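Peptidoglycan DD-endopeptidase ShyB (Vibrio cholerae, PDB 2GU1) cuts the peptide cross-links between adjacent peptidoglycan strands as a zinc-dependent DD-endopeptidase, probably making room for new glycans as the cell wall expands. Local coordinates at residues 98-103 against 149-154; 167-172 against 180-185. All blocks are in the same frame, centred on the assembly; numbering follows the deposited sequence.

Contact 1: residues 98-103 against 149-154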
# COMPACT_ATOMS: atom_id res chain seq x y z
N TRP A 98 -15.79 11.37 -8.24
CA TRP A 98 -15.83 11.17 -6.80
C TRP A 98 -17.07 11.84 -6.24
O TRP A 98 -17.39 12.97 -6.60
CB TRP A 98 -14.59 11.77 -6.14
CG TRP A 98 -13.33 11.04 -6.48
CD1 TRP A 98 -12.58 11.17 -7.61
CD2 TRP A 98 -12.67 10.06 -5.67
NE1 TRP A 98 -11.49 10.33 -7.57
CE2 TRP A 98 -11.52 9.63 -6.39
CE3 TRP A 98 -12.93 9.48 -4.42
CZ2 TRP A 98 -10.64 8.67 -5.89
CZ3 TRP A 98 -12.06 8.53 -3.92
CH2 TRP A 98 -10.92 8.13 -4.66
N ARG A 99 -17.77 11.14 -5.36
CA ARG A 99 -18.97 11.68 -4.74
C ARG A 99 -18.78 11.74 -3.24
O ARG A 99 -18.08 10.91 -2.65
CB ARG A 99 -20.19 10.83 -5.07
CG ARG A 99 -20.10 9.39 -4.59
CD ARG A 99 -21.44 8.67 -4.73
NE ARG A 99 -21.94 8.67 -6.10
CZ ARG A 99 -23.09 8.11 -6.48
NH1 ARG A 99 -23.85 7.49 -5.59
NH2 ARG A 99 -23.48 8.16 -7.75
N GLU A 100 -19.41 12.72 -2.61
CA GLU A 100 -19.29 12.85 -1.17
C GLU A 100 -20.46 12.20 -0.48
O GLU A 100 -21.60 12.30 -0.93
CB GLU A 100 -19.19 14.32 -0.78
CG GLU A 100 -17.92 14.98 -1.27
CD GLU A 100 -17.71 16.35 -0.67
OE1 GLU A 100 -16.64 16.94 -0.92
OE2 GLU A 100 -18.61 16.83 0.05
N ILE A 101 -20.16 11.51 0.62
CA ILE A 101 -21.20 10.84 1.38
C ILE A 101 -20.96 11.11 2.86
O ILE A 101 -19.83 11.05 3.37
CB ILE A 101 -21.22 9.32 1.06
CG1 ILE A 101 -22.47 8.67 1.67
CG2 ILE A 101 -19.95 8.67 1.52
CD1 ILE A 101 -22.43 8.53 3.17
N LEU A 102 -22.04 11.44 3.55
CA LEU A 102 -21.97 11.76 4.96
C LEU A 102 -22.54 10.62 5.82
O LEU A 102 -23.71 10.27 5.69
CB LEU A 102 -22.74 13.05 5.21
CG LEU A 102 -22.40 13.92 6.41
CD1 LEU A 102 -20.94 14.36 6.35
CD2 LEU A 102 -23.33 15.14 6.41
N PHE A 103 -21.71 10.04 6.67
CA PHE A 103 -22.17 8.97 7.54
C PHE A 103 -22.37 9.58 8.92
O PHE A 103 -21.41 9.90 9.62
CB PHE A 103 -21.15 7.83 7.62
CG PHE A 103 -21.02 7.04 6.34
CD1 PHE A 103 -20.02 7.35 5.42
CD2 PHE A 103 -21.89 6.00 6.06
CE1 PHE A 103 -19.88 6.60 4.24
CE2 PHE A 103 -21.76 5.25 4.89
CZ PHE A 103 -20.75 5.56 3.98
N ASP A 149 -20.38 12.74 12.65
CA ASP A 149 -20.60 12.97 11.22
C ASP A 149 -19.26 12.69 10.54
O ASP A 149 -18.26 13.31 10.89
CB ASP A 149 -21.01 14.42 10.96
CG ASP A 149 -22.35 14.78 11.58
OD1 ASP A 149 -23.38 14.23 11.13
OD2 ASP A 149 -22.37 15.60 12.52
N ILE A 150 -19.26 11.78 9.58
CA ILE A 150 -18.05 11.41 8.86
C ILE A 150 -18.21 11.73 7.38
O ILE A 150 -19.12 11.22 6.73
CB ILE A 150 -17.78 9.90 8.97
CG1 ILE A 150 -17.89 9.46 10.43
CG2 ILE A 150 -16.39 9.57 8.40
CD1 ILE A 150 -16.93 10.16 11.40
N LEU A 151 -17.34 12.58 6.84
CA LEU A 151 -17.42 12.91 5.41
C LEU A 151 -16.46 12.01 4.64
O LEU A 151 -15.26 12.03 4.87
CB LEU A 151 -17.07 14.38 5.15
CG LEU A 151 -17.18 14.74 3.66
CD1 LEU A 151 -18.64 14.73 3.26
CD2 LEU A 151 -16.58 16.12 3.39
N VAL A 152 -17.01 11.20 3.72
CA VAL A 152 -16.22 10.29 2.91
C VAL A 152 -16.37 10.62 1.42
O VAL A 152 -17.41 11.08 0.97
CB VAL A 152 -16.67 8.82 3.14
CG1 VAL A 152 -15.88 7.86 2.25
CG2 VAL A 152 -16.49 8.45 4.61
N LYS A 153 -15.30 10.39 0.68
CA LYS A 153 -15.30 10.59 -0.76
C LYS A 153 -15.29 9.19 -1.34
O LYS A 153 -14.45 8.37 -0.97
CB LYS A 153 -14.04 11.34 -1.21
CG LYS A 153 -14.12 12.84 -1.03
CD LYS A 153 -12.94 13.53 -1.72
CE LYS A 153 -13.17 15.04 -1.80
NZ LYS A 153 -14.39 15.36 -2.59
N GLN A 154 -16.23 8.91 -2.24
CA GLN A 154 -16.32 7.60 -2.88
C GLN A 154 -16.12 7.75 -4.37
O GLN A 154 -16.76 8.58 -5.01
CB GLN A 154 -17.68 6.97 -2.61
CG GLN A 154 -17.85 6.37 -1.23
CD GLN A 154 -19.25 5.82 -1.02
OE1 GLN A 154 -19.48 5.00 -0.13
NE2 GLN A 154 -20.19 6.28 -1.83
O HOH W 1 -22.82 6.22 -2.75

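Contact 2: residues 167-172 against 180-185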
# COMPACT_ATOMS: atom_id res chain seq x y z
N ILE A 167 -11.77 8.84 3.78
CA ILE A 167 -12.40 9.69 4.78
C ILE A 167 -11.71 11.04 4.72
O ILE A 167 -10.47 11.11 4.77
CB ILE A 167 -12.22 9.10 6.20
CG1 ILE A 167 -12.75 7.66 6.23
CG2 ILE A 167 -12.90 10.00 7.22
CD1 ILE A 167 -12.75 7.03 7.63
N LYS A 168 -12.49 12.11 4.62
CA LYS A 168 -11.93 13.45 4.53
C LYS A 168 -12.10 14.28 5.79
O LYS A 168 -11.28 15.15 6.08
CB LYS A 168 -12.55 14.20 3.34
CG LYS A 168 -12.45 13.44 2.01
CD LYS A 168 -11.10 12.72 1.85
CE LYS A 168 -10.20 13.36 0.79
NZ LYS A 168 -9.86 14.78 1.07
N ALA A 169 -13.16 14.01 6.54
CA ALA A 169 -13.42 14.75 7.76
C ALA A 169 -14.13 13.89 8.80
O ALA A 169 -14.91 13.00 8.47
CB ALA A 169 -14.27 15.99 7.44
N ILE A 170 -13.84 14.18 10.06
CA ILE A 170 -14.40 13.44 11.18
C ILE A 170 -14.81 14.47 12.23
O ILE A 170 -14.01 15.30 12.63
CB ILE A 170 -13.33 12.50 11.80
CG1 ILE A 170 -12.88 11.47 10.76
CG2 ILE A 170 -13.87 11.83 13.05
CD1 ILE A 170 -11.73 10.59 11.23
N SER A 171 -16.07 14.43 12.66
CA SER A 171 -16.50 15.38 13.68
C SER A 171 -17.46 14.72 14.66
O SER A 171 -18.38 14.01 14.27
CB SER A 171 -17.18 16.59 13.04
OG SER A 171 -18.50 16.27 12.63
N PHE A 172 -17.22 14.97 15.95
CA PHE A 172 -18.06 14.42 17.00
C PHE A 172 -18.76 15.54 17.76
O PHE A 172 -18.12 16.50 18.20
CB PHE A 172 -17.24 13.58 17.98
CG PHE A 172 -16.85 12.22 17.46
CD1 PHE A 172 -15.77 12.07 16.60
CD2 PHE A 172 -17.57 11.09 17.82
CE1 PHE A 172 -15.40 10.81 16.12
CE2 PHE A 172 -17.21 9.82 17.35
CZ PHE A 172 -16.13 9.69 16.49
N SER A 180 -13.22 17.71 16.10
CA SER A 180 -13.26 17.51 14.66
C SER A 180 -11.87 17.49 14.05
O SER A 180 -10.97 18.21 14.50
CB SER A 180 -14.12 18.60 14.00
OG SER A 180 -13.53 19.88 14.16
N ALA A 181 -11.68 16.64 13.04
CA ALA A 181 -10.40 16.51 12.37
C ALA A 181 -10.63 16.48 10.86
O ALA A 181 -11.65 15.98 10.39
CB ALA A 181 -9.69 15.24 12.82
N PHE A 182 -9.66 17.00 10.11
CA PHE A 182 -9.75 17.06 8.65
C PHE A 182 -8.47 16.56 8.01
O PHE A 182 -7.38 16.83 8.50
CB PHE A 182 -9.99 18.51 8.22
CG PHE A 182 -11.17 19.15 8.90
CD1 PHE A 182 -12.46 18.96 8.42
CD2 PHE A 182 -10.98 19.97 10.01
CE1 PHE A 182 -13.55 19.56 9.04
CE2 PHE A 182 -12.06 20.57 10.64
CZ PHE A 182 -13.35 20.37 10.15
N LEU A 183 -8.62 15.83 6.90
CA LEU A 183 -7.47 15.29 6.18
C LEU A 183 -6.84 16.43 5.37
O LEU A 183 -7.49 17.03 4.54
CB LEU A 183 -7.92 14.17 5.23
CG LEU A 183 -6.87 13.47 4.36
CD1 LEU A 183 -5.77 12.90 5.21
CD2 LEU A 183 -7.55 12.35 3.57
N ALA A 184 -5.57 16.72 5.65
CA ALA A 184 -4.85 17.79 4.96
C ALA A 184 -4.09 17.29 3.73
O ALA A 184 -4.00 16.08 3.47
CB ALA A 184 -3.86 18.46 5.93
N GLU A 185 -3.54 18.25 3.00
CA GLU A 185 -2.79 18.00 1.77
C GLU A 185 -1.63 17.02 2.00
O GLU A 185 -1.28 16.25 1.10
CB GLU A 185 -2.25 19.33 1.23
CG GLU A 185 -1.66 19.29 -0.18
CD GLU A 185 -0.30 18.62 -0.23
OE1 GLU A 185 0.59 19.00 0.57
OE2 GLU A 185 -0.12 17.71 -1.06

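Contact 1: residues 98-103 against 149-154
Glu100 and Lys153 stand side by side on one face of the sheet, pointing the same way, and meet in a salt bridge: NZ of Lys153 lies 3.2 Å from OE1 of Glu100, on the anti lone pair of that oxygen. The lysine chain runs extended until its last bond, where chi4 of -61° turns NZ toward the glutamate. On the same face, beside Glu100, Leu102 and Leu151 slant across each other and touch through their CD1 methyls, 3.9 Å apart. On the other face, Ile101 and Val152 lie alongside, CG2 of Ile101 being 3.7 Å from CB of Val152. CG2 of Val152 lies at the edge of the Phe103 ring, 3.8 Å from Phe103 CD1, while CD1 of Ile101 sits over the ring centre. Further along this face Arg99 and Gln154 share a water, held by Gln154 NE2 at 2.8 Å and more loosely by Arg99 NH1. Leu120 packs against both Phe103 and Ile150, and helix 122-132 against Ile150 and Val152. Six backbone hydrogen bonds join the pairs Arg99-Gln154, Ile101-Val152 and Phe103-Ile150, the regular antiparallel pairing of an outermost strand, 97-106, with its neighbour in the five-stranded sheet of the Csd3-like second domain.

Contact 2: residues 167-172 against 180-185
Strands 167-172 and 180-183 run almost exactly antiparallel, 178° between their directions, and three backbone hydrogen bonds join them: Leu183 N to Lys168 O, and the reciprocal pair between Ile170 and Ala181, of which Ala181 N to Ile170 O is the shorter at 2.7 Å. On one face Ala169 meets Phe182. The alanine CB lies 3.6 Å from CD1 of the ring, approaching it obliquely. Ser171 and Ser180 follow on the same face and touch through their CB atoms, 3.8 Å apart, rather than through their hydroxyls; OG of Ser171 makes a weak hydrogen bond to Asp149 O in the preceding strand. The two strands form a beta hairpin, and its first arm carries a classic beta bulge, where the backbones of two successive residues, Lys168 and Ala169, both bond to that of Leu151 in strand 147-157. Beside the bulge, Leu183 reaches back across the hairpin: chi1 of 180° puts CG anti to the backbone N, and from there the CD2 branch lies 3.4 Å from Ile167 O and 4.0 Å from CD of Lys168. The lysine chain folds so that CD and CE lie against that methyl, the two side chains crossing at a slant. On the face opposite Ala169 and Phe182, the side chains of Ile170 and Ala181 both pack on Met132 of helix 122-132 and on Phe189 of strand 189-191.

How the contacts relate
Both contacts belong to one antiparallel sheet and lie on the first and third of its strand pairings, their centres about 11 Å apart. The pairing between them, 147-157 with 160-173, joins them directly: Leu151 O is 2.8 Å from Lys168 N, a probable hydrogen bond, and CG2 of Ile150 packs on CG2 of Ile167. Contact 1 lies at the surface, and its more exposed face carries a salt bridge as well as leucines. Contact 2, further across the sheet, is partly buried, buries less area between its segments and has no salt bridge; its side-chain contacts are mainly alanine on phenylalanine, serine on serine and leucine on lysine. Helix 122-132 packs against both, and neither is near the zinc site.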